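Local coordinates for protein beta-lactamase (Chitinophaga pinensis, PDB 6N36) that probably hydrolyses the amide bond of beta-lactam rings with a two-zinc active site, as metallo-beta-lactamases do, at residues Y35-F40 with L223-G228; A84-G90 with S128-P132; M92-K96 with L131-D136. One frame throughout, in Å; residues are numbered along the deposited sequence.

Overall arrangement
The three contacts illustrate how a metallo-beta-lactamase fold holds a two-zinc site at the edge of its two-sheet αβ/βα sandwich. Contact 1 closes the longest loop, joining the loop that leads into strand 40-42 to the run from the end of strand 221-223 into helix 227-230. Contacts 2 and 3 are nested inside it and end on the same run, 128-136, sharing Leu131 and Pro132, their centres 9 Å apart. Contacts 1 and 2, 16 Å between centres, meet at one zinc, where His226 joins Asp87 and His88. Contact 3, its centre about 20 Å from that of contact 1, stands back from the metals and fastens helix 92-99, which follows the ligand-bearing helix 86-89.

Contact 1 (Y35-F40 with L223-G228); sequences YDLGMF and LAPHAG. With ZN (zinc ion), chain B.
Second-shell support is the principle here: Asp36 hydrogen-bonds zinc-binding His226, consistent with fixing that ring for the metal. Segments 35-40 and 223-228 run antiparallel, Asp36 opposite Ala227 (CA-CA 4.8 Å), Leu37 opposite His226 (5.1 Å, a single beta bridge) and Gly38 opposite Pro225 (4.5 Å). Gly38 N donates to Pro225 O, and Ala227 N to Asp36 O, both at 2.9 Å. Asp36, chi1 t, turns OD2 to accept from His226 ND1 at 2.7 Å, nearly linearly, close to the ring plane; a water donates to Asp36 OD1 (2.6 Å) and accepts from Gly228 N (3.0 Å), while Ala227 N hydrogen-bonds OD1 weakly (3.3 Å). His226 (chi1 m, chi2 -82°) binds zinc through NE2 at 2.1 Å. Leu37 (m, t) brings CD2 to 3.4 Å from His226 CE1. Phe40, chi1 m, sets CE1 3.9 Å from Leu223 CD2 and CZ 3.5 Å from Ala224 O. Helix 14-17 packs on Asp36 and Leu37, helix 86-89 on Leu37 and Pro225; Phe40 opens strand 40-42 and Leu223 ends strand 221-223.

Contact 2 (A84-G90 with S128-P132); sequences AHYDHVG and SMFLP. With ZN (zinc ion), chain B; ZN (zinc ion), chain C.
The HxHxDH zinc-binding motif of the metallo-beta-lactamase superfamily occupies this contact, 84-90 holding all of it but the first residue, His83. After His85, a weakly bonded helical turn spans 86-89, with His85 O accepting from His88 N at 2.9 Å and Val89 N at 3.1 Å. His85 points away from 128-132, and Asp87 and His88 do not touch it: His85 ND1 binds one zinc at 2.1 Å, alongside His83 and His160, while Asp87 OD2 and His88 NE2 each bind the other at 2.1 Å, with His226. A water joins the ions, 2.0 Å from the second and 2.4 Å from the first.

Behind the turn lies Phe130, whose CA is 5.1 Å from Gly90 CA, in a run without regular structure. Its chi1 of 55° (p) sets the ring against Tyr86 and Val89, with Val89 CG2 over one face, 3.6 Å from the centroid in a CH-pi contact, and Tyr86 CB 3.9 Å from Phe130 CD2. Tyr86, also p, sets CB 4.0 Å from Met129 CB, and Met129 SD lies oblique to the Tyr86 ring, 5.3 Å from that ring's centroid, in a Met-aromatic contact. A water links Gly90 O (2.7 Å) to Leu131 N (3.1 Å). The chemistry is divided: polar ligands meet the metals, whereas their turn rests on an apolar, aromatic backing with a water-mediated link at its margin.

Contact 3 (M92-K96 with L131-D136); sequences MAAVK and LPVKAD
Val133 forms the apolar centre where a helix face packs on an extended connection. With chi1 t, it sets CG2 3.9 Å from Met92 CB and 4.0 Å from Ala93 CB, and CG1 3.8 Å from Lys96 CD; the closest CA pair is Ala93 with Val133, 5.5 Å. On regular helix 92-96, Ala93 and Lys96, almost one turn apart, both point toward 131-136. Ala93 CB touches Leu131 CB at 3.6 Å. Here a water accepts from Ala93 N (3.1 Å) and lies 2.8 Å from Leu131 O. At the other edge Lys96, all four chi angles t, stretches past Val133 to a backbone carbonyl, NZ donating to Lys134 O at 2.8 Å, and makes a salt bridge to Asp136 OD2 at 3.3 Å, whose hydrogen bond is weak; that oxygen also accepts from Met103 N. Another water accepts from Lys96 NZ (3.0 Å) and Lys134 N (2.9 Å). Helix 92-99 lies against strand 76-80 through Met92, Val95 and Lys96, while 131-136 leads into edge strand 137-139, beside strand 102-106.

Contact 1 (Y35-F40 with L223-G228)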
loop_
_atom_site.group_PDB
_atom_site.type_symbol
_atom_site.label_atom_id
_atom_site.label_comp_id
_atom_site.label_asym_id
_atom_site.label_seq_id
_atom_site.Cartn_x
_atom_site.Cartn_y
_atom_site.Cartn_z
ATOM N N TYR A 35 10.852 7.383 -5.424
ATOM C CA TYR A 35 10.302 8.757 -5.526
ATOM C C TYR A 35 8.770 8.692 -5.489
ATOM O O TYR A 35 8.186 9.556 -4.861
ATOM C CB TYR A 35 10.852 9.471 -6.766
ATOM C CG TYR A 35 10.508 10.940 -6.823
ATOM C CD1 TYR A 35 11.309 11.875 -6.189
ATOM C CD2 TYR A 35 9.409 11.388 -7.521
ATOM C CE1 TYR A 35 10.992 13.231 -6.211
ATOM C CE2 TYR A 35 9.059 12.728 -7.531
ATOM C CZ TYR A 35 9.861 13.644 -6.876
ATOM O OH TYR A 35 9.535 14.975 -6.874
ATOM N N ASP A 36 8.135 7.769 -6.218
ATOM C CA ASP A 36 6.668 7.726 -6.323
ATOM C C ASP A 36 6.097 6.600 -5.470
ATOM O O ASP A 36 4.937 6.752 -4.978
ATOM C CB ASP A 36 6.173 7.621 -7.761
ATOM C CG ASP A 36 4.678 7.826 -7.816
ATOM O OD1 ASP A 36 4.224 8.910 -7.347
ATOM O OD2 ASP A 36 3.979 6.910 -8.282
ATOM N N LEU A 37 6.738 5.445 -5.412
ATOM C CA LEU A 37 6.046 4.253 -4.818
ATOM C C LEU A 37 6.369 4.122 -3.340
ATOM O O LEU A 37 7.530 3.914 -2.928
ATOM C CB LEU A 37 6.452 2.983 -5.566
ATOM C CG LEU A 37 6.040 2.897 -7.014
ATOM C CD1 LEU A 37 6.478 1.581 -7.597
ATOM C CD2 LEU A 37 4.537 3.096 -7.170
ATOM N N GLY A 38 5.301 4.139 -2.554
ATOM C CA GLY A 38 5.359 4.095 -1.098
ATOM C C GLY A 38 5.575 2.656 -0.636
ATOM O O GLY A 38 4.806 1.767 -0.988
ATOM N N MET A 39 6.613 2.450 0.159
ATOM C CA MET A 39 7.011 1.157 0.761
ATOM C C MET A 39 7.358 1.532 2.177
ATOM O O MET A 39 8.103 2.488 2.366
ATOM C CB MET A 39 8.203 0.499 0.093
ATOM C CG MET A 39 7.968 0.297 -1.374
ATOM S SD MET A 39 9.431 -0.226 -2.262
ATOM C CE MET A 39 9.134 0.677 -3.795
ATOM N N PHE A 40 6.712 0.879 3.125
ATOM C CA PHE A 40 6.744 1.309 4.523
ATOM C C PHE A 40 7.303 0.180 5.373
ATOM O O PHE A 40 6.914 -0.979 5.210
ATOM C CB PHE A 40 5.350 1.722 4.956
ATOM C CG PHE A 40 4.749 2.732 4.006
ATOM C CD1 PHE A 40 5.093 4.063 4.108
ATOM C CD2 PHE A 40 3.871 2.332 3.017
ATOM C CE1 PHE A 40 4.533 4.997 3.247
ATOM C CE2 PHE A 40 3.323 3.271 2.162
ATOM C CZ PHE A 40 3.707 4.576 2.249
ATOM N N LEU A 223 -0.383 8.436 4.971
ATOM C CA LEU A 223 0.446 8.299 3.755
ATOM C C LEU A 223 -0.316 7.337 2.850
ATOM O O LEU A 223 -1.317 6.782 3.244
ATOM C CB LEU A 223 1.861 7.802 4.064
ATOM C CG LEU A 223 2.719 8.738 4.949
ATOM C CD1 LEU A 223 2.498 8.423 6.405
ATOM C CD2 LEU A 223 4.178 8.617 4.618
ATOM N N ALA A 224 0.143 7.221 1.632
ATOM C CA ALA A 224 -0.544 6.418 0.604
ATOM C C ALA A 224 0.501 5.794 -0.317
ATOM O O ALA A 224 1.676 6.095 -0.221
ATOM C CB ALA A 224 -1.500 7.314 -0.165
ATOM N N PRO A 225 0.069 4.887 -1.217
ATOM C CA PRO A 225 1.000 4.126 -2.023
ATOM C C PRO A 225 1.689 4.926 -3.125
ATOM O O PRO A 225 2.669 4.425 -3.611
ATOM C CB PRO A 225 0.130 3.027 -2.637
ATOM C CG PRO A 225 -1.003 2.854 -1.676
ATOM C CD PRO A 225 -1.284 4.266 -1.216
ATOM N N HIS A 226 1.124 6.060 -3.536
ATOM C CA HIS A 226 1.725 6.921 -4.565
ATOM C C HIS A 226 1.970 8.290 -3.947
ATOM O O HIS A 226 1.042 8.873 -3.381
ATOM C CB HIS A 226 0.830 7.016 -5.795
ATOM C CG HIS A 226 0.800 5.762 -6.591
ATOM N ND1 HIS A 226 1.800 5.436 -7.529
ATOM C CD2 HIS A 226 -0.056 4.720 -6.555
ATOM C CE1 HIS A 226 1.504 4.265 -8.064
ATOM N NE2 HIS A 226 0.396 3.794 -7.491
ATOM N N ALA A 227 3.152 8.856 -4.194
ATOM C CA ALA A 227 3.552 10.145 -3.594
ATOM C C ALA A 227 2.520 11.237 -3.923
ATOM O O ALA A 227 2.299 12.100 -3.063
ATOM C CB ALA A 227 4.899 10.519 -4.182
ATOM N N GLY A 228 2.017 11.278 -5.143
ATOM C CA GLY A 228 1.133 12.380 -5.586
ATOM C C GLY A 228 -0.195 12.349 -4.842
ATOM O O GLY A 228 -0.853 13.423 -4.721
HETATM ZN ZN ZN B . -0.345 1.902 -7.907
HETATM O O HOH W 1 1.895 9.935 -7.801
HETATM O O HOH W 2 -2.339 2.147 -7.717
#

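Contact 2 (A84-G90 with S128-P132)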
loop_
_atom_site.group_PDB
_atom_site.type_symbol
_atom_site.label_atom_id
_atom_site.label_comp_id
_atom_site.label_asym_id
_atom_site.label_seq_id
_atom_site.Cartn_x
_atom_site.Cartn_y
_atom_site.Cartn_z
ATOM N N ALA A 84 -3.101 -5.663 -4.802
ATOM C CA ALA A 84 -2.248 -6.565 -5.608
ATOM C C ALA A 84 -2.182 -6.130 -7.080
ATOM O O ALA A 84 -2.662 -6.886 -7.965
ATOM C CB ALA A 84 -2.730 -7.980 -5.479
ATOM N N HIS A 85 -1.655 -4.942 -7.332
ATOM C CA HIS A 85 -1.196 -4.507 -8.662
ATOM C C HIS A 85 0.324 -4.600 -8.720
ATOM O O HIS A 85 1.001 -4.445 -7.685
ATOM C CB HIS A 85 -1.668 -3.085 -8.985
ATOM C CG HIS A 85 -3.091 -2.967 -9.435
ATOM N ND1 HIS A 85 -3.801 -1.763 -9.424
ATOM C CD2 HIS A 85 -3.950 -3.904 -9.881
ATOM C CE1 HIS A 85 -5.010 -1.971 -9.895
ATOM N NE2 HIS A 85 -5.121 -3.268 -10.199
ATOM N N TYR A 86 0.869 -4.762 -9.919
ATOM C CA TYR A 86 2.303 -5.051 -10.095
ATOM C C TYR A 86 3.219 -3.929 -9.577
ATOM O O TYR A 86 4.417 -4.214 -9.362
ATOM C CB TYR A 86 2.593 -5.384 -11.559
ATOM C CG TYR A 86 2.592 -4.209 -12.493
ATOM C CD1 TYR A 86 1.416 -3.764 -13.075
ATOM C CD2 TYR A 86 3.776 -3.591 -12.871
ATOM C CE1 TYR A 86 1.402 -2.729 -13.999
ATOM C CE2 TYR A 86 3.791 -2.580 -13.821
ATOM C CZ TYR A 86 2.596 -2.154 -14.387
ATOM O OH TYR A 86 2.575 -1.140 -15.289
ATOM N N ASP A 87 2.762 -2.696 -9.477
ATOM C CA ASP A 87 3.588 -1.577 -8.934
ATOM C C ASP A 87 3.686 -1.630 -7.403
ATOM O O ASP A 87 4.504 -0.886 -6.832
ATOM C CB ASP A 87 3.102 -0.217 -9.447
ATOM C CG ASP A 87 1.657 0.113 -9.150
ATOM O OD1 ASP A 87 0.827 -0.868 -9.061
ATOM O OD2 ASP A 87 1.336 1.350 -9.058
ATOM N N HIS A 88 2.908 -2.472 -6.707
ATOM C CA HIS A 88 2.942 -2.614 -5.242
ATOM C C HIS A 88 3.329 -4.018 -4.788
ATOM O O HIS A 88 3.645 -4.171 -3.582
ATOM C CB HIS A 88 1.616 -2.190 -4.598
ATOM C CG HIS A 88 1.222 -0.834 -5.097
ATOM N ND1 HIS A 88 1.939 0.316 -4.780
ATOM C CD2 HIS A 88 0.268 -0.478 -5.985
ATOM C CE1 HIS A 88 1.395 1.330 -5.477
ATOM N NE2 HIS A 88 0.339 0.846 -6.189
ATOM N N VAL A 89 3.277 -5.020 -5.691
ATOM C CA VAL A 89 3.696 -6.407 -5.344
ATOM C C VAL A 89 4.682 -6.978 -6.364
ATOM O O VAL A 89 4.945 -8.182 -6.312
ATOM C CB VAL A 89 2.492 -7.346 -5.172
ATOM C CG1 VAL A 89 1.623 -6.912 -4.001
ATOM C CG2 VAL A 89 1.698 -7.536 -6.457
ATOM N N GLY A 90 5.248 -6.153 -7.244
ATOM C CA GLY A 90 6.113 -6.654 -8.330
ATOM C C GLY A 90 7.342 -7.375 -7.807
ATOM O O GLY A 90 7.852 -8.247 -8.535
ATOM N N SER A 128 0.651 -13.137 -16.623
ATOM C CA SER A 128 1.086 -12.633 -15.299
ATOM C C SER A 128 1.721 -11.259 -15.471
ATOM O O SER A 128 2.542 -11.031 -16.380
ATOM C CB SER A 128 1.999 -13.591 -14.606
ATOM O OG SER A 128 1.274 -14.695 -14.082
ATOM N N MET A 129 1.355 -10.341 -14.607
ATOM C CA MET A 129 2.058 -9.041 -14.547
ATOM C C MET A 129 3.121 -9.103 -13.441
ATOM O O MET A 129 3.959 -8.224 -13.445
ATOM C CB MET A 129 1.067 -7.916 -14.295
ATOM C CG MET A 129 0.125 -7.709 -15.479
ATOM S SD MET A 129 -1.118 -6.495 -15.117
ATOM C CE MET A 129 -2.263 -7.597 -14.303
ATOM N N PHE A 130 3.030 -10.051 -12.506
ATOM C CA PHE A 130 4.047 -10.167 -11.425
ATOM C C PHE A 130 4.164 -11.626 -11.004
ATOM O O PHE A 130 3.225 -12.413 -11.262
ATOM C CB PHE A 130 3.687 -9.270 -10.238
ATOM C CG PHE A 130 2.305 -9.498 -9.681
ATOM C CD1 PHE A 130 2.052 -10.479 -8.740
ATOM C CD2 PHE A 130 1.236 -8.746 -10.120
ATOM C CE1 PHE A 130 0.769 -10.725 -8.279
ATOM C CE2 PHE A 130 -0.036 -8.914 -9.566
ATOM C CZ PHE A 130 -0.278 -9.949 -8.685
ATOM N N LEU A 131 5.285 -11.990 -10.381
ATOM C CA LEU A 131 5.500 -13.361 -9.890
ATOM C C LEU A 131 4.498 -13.612 -8.785
ATOM O O LEU A 131 4.365 -12.834 -7.843
ATOM C CB LEU A 131 6.930 -13.574 -9.392
ATOM C CG LEU A 131 8.015 -13.600 -10.456
ATOM C CD1 LEU A 131 9.352 -13.852 -9.818
ATOM C CD2 LEU A 131 7.740 -14.654 -11.520
ATOM N N PRO A 132 3.795 -14.739 -8.818
ATOM C CA PRO A 132 2.766 -15.016 -7.839
ATOM C C PRO A 132 3.303 -15.300 -6.442
ATOM O O PRO A 132 4.476 -15.707 -6.249
ATOM C CB PRO A 132 2.021 -16.248 -8.336
ATOM C CG PRO A 132 2.732 -16.676 -9.549
ATOM C CD PRO A 132 3.880 -15.765 -9.871
HETATM ZN ZN ZN B . -0.345 1.902 -7.907
HETATM ZN ZN ZN C . -3.238 0.108 -8.642
HETATM O O HOH W 3 -1.379 0.039 -9.452
HETATM O O HOH W 4 6.005 -10.725 -7.054
HETATM O O HOH W 5 7.403 -9.728 -10.761
HETATM O O HOH W 2 -2.339 2.147 -7.717
HETATM O O HOH W 6 -3.518 1.179 -10.604
#

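Contact 3 (M92-K96 with L131-D136)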
loop_
_atom_site.group_PDB
_atom_site.type_symbol
_atom_site.label_atom_id
_atom_site.label_comp_id
_atom_site.label_asym_id
_atom_site.label_seq_id
_atom_site.Cartn_x
_atom_site.Cartn_y
_atom_site.Cartn_z
ATOM N N MET A 92 7.353 -8.799 -4.617
ATOM C CA MET A 92 6.910 -9.460 -3.376
ATOM C C MET A 92 7.384 -10.916 -3.337
ATOM O O MET A 92 7.852 -11.353 -2.275
ATOM C CB MET A 92 5.393 -9.377 -3.247
ATOM C CG MET A 92 4.915 -9.715 -1.879
ATOM S SD MET A 92 5.404 -8.510 -0.590
ATOM C CE MET A 92 4.305 -7.098 -0.834
ATOM N N ALA A 93 7.297 -11.641 -4.443
ATOM C CA ALA A 93 7.803 -13.038 -4.494
ATOM C C ALA A 93 9.293 -13.055 -4.176
ATOM O O ALA A 93 9.728 -13.970 -3.408
ATOM C CB ALA A 93 7.521 -13.688 -5.823
ATOM N N ALA A 94 10.062 -12.134 -4.738
ATOM C CA ALA A 94 11.529 -12.069 -4.519
ATOM C C ALA A 94 11.774 -11.825 -3.036
ATOM O O ALA A 94 12.639 -12.481 -2.418
ATOM C CB ALA A 94 12.193 -11.029 -5.388
ATOM N N VAL A 95 11.078 -10.851 -2.454
ATOM C CA VAL A 95 11.295 -10.528 -1.026
ATOM C C VAL A 95 10.942 -11.757 -0.178
ATOM O O VAL A 95 11.739 -12.106 0.724
ATOM C CB VAL A 95 10.486 -9.296 -0.558
ATOM C CG1 VAL A 95 10.586 -9.147 0.941
ATOM C CG2 VAL A 95 10.958 -8.054 -1.270
ATOM N N LYS A 96 9.847 -12.455 -0.465
ATOM C CA LYS A 96 9.431 -13.634 0.346
ATOM C C LYS A 96 10.462 -14.765 0.210
ATOM O O LYS A 96 10.841 -15.342 1.245
ATOM C CB LYS A 96 8.076 -14.152 -0.111
ATOM C CG LYS A 96 7.518 -15.274 0.752
ATOM C CD LYS A 96 6.109 -15.696 0.390
ATOM C CE LYS A 96 5.707 -16.974 1.108
ATOM N NZ LYS A 96 4.404 -17.484 0.636
ATOM N N LEU A 131 5.285 -11.990 -10.381
ATOM C CA LEU A 131 5.500 -13.361 -9.890
ATOM C C LEU A 131 4.498 -13.612 -8.785
ATOM O O LEU A 131 4.365 -12.834 -7.843
ATOM C CB LEU A 131 6.930 -13.574 -9.392
ATOM C CG LEU A 131 8.015 -13.600 -10.456
ATOM C CD1 LEU A 131 9.352 -13.852 -9.818
ATOM C CD2 LEU A 131 7.740 -14.654 -11.520
ATOM N N PRO A 132 3.795 -14.739 -8.818
ATOM C CA PRO A 132 2.766 -15.016 -7.839
ATOM C C PRO A 132 3.303 -15.300 -6.442
ATOM O O PRO A 132 4.476 -15.707 -6.249
ATOM C CB PRO A 132 2.021 -16.248 -8.336
ATOM C CG PRO A 132 2.732 -16.676 -9.549
ATOM C CD PRO A 132 3.880 -15.765 -9.871
ATOM N N VAL A 133 2.457 -14.998 -5.484
ATOM C CA VAL A 133 2.740 -15.191 -4.051
ATOM C C VAL A 133 1.563 -15.903 -3.397
ATOM O O VAL A 133 0.433 -15.431 -3.512
ATOM C CB VAL A 133 3.050 -13.868 -3.328
ATOM C CG1 VAL A 133 3.480 -14.184 -1.913
ATOM C CG2 VAL A 133 4.037 -12.970 -4.083
ATOM N N LYS A 134 1.818 -17.012 -2.704
ATOM C CA LYS A 134 0.795 -17.697 -1.888
ATOM C C LYS A 134 0.692 -17.067 -0.499
ATOM O O LYS A 134 1.731 -16.724 0.086
ATOM C CB LYS A 134 1.205 -19.171 -1.746
ATOM C CG LYS A 134 1.193 -19.920 -3.066
ATOM C CD LYS A 134 1.341 -21.438 -2.902
ATOM C CE LYS A 134 1.420 -22.164 -4.227
ATOM N NZ LYS A 134 2.407 -21.514 -5.129
ATOM N N ALA A 135 -0.513 -16.979 0.036
ATOM C CA ALA A 135 -0.820 -16.375 1.345
ATOM C C ALA A 135 -0.451 -17.325 2.471
ATOM O O ALA A 135 -0.851 -18.525 2.404
ATOM C CB ALA A 135 -2.274 -16.009 1.436
ATOM N N ASP A 136 0.201 -16.800 3.512
ATOM C CA ASP A 136 0.409 -17.536 4.785
ATOM C C ASP A 136 -0.754 -17.267 5.743
ATOM O O ASP A 136 -1.038 -18.125 6.592
ATOM C CB ASP A 136 1.775 -17.182 5.348
ATOM C CG ASP A 136 2.875 -17.635 4.400
ATOM O OD1 ASP A 136 3.070 -18.878 4.283
ATOM O OD2 ASP A 136 3.514 -16.785 3.759
HETATM O O HOH W 4 6.005 -10.725 -7.054
HETATM O O HOH W 7 4.550 -17.897 -2.287
#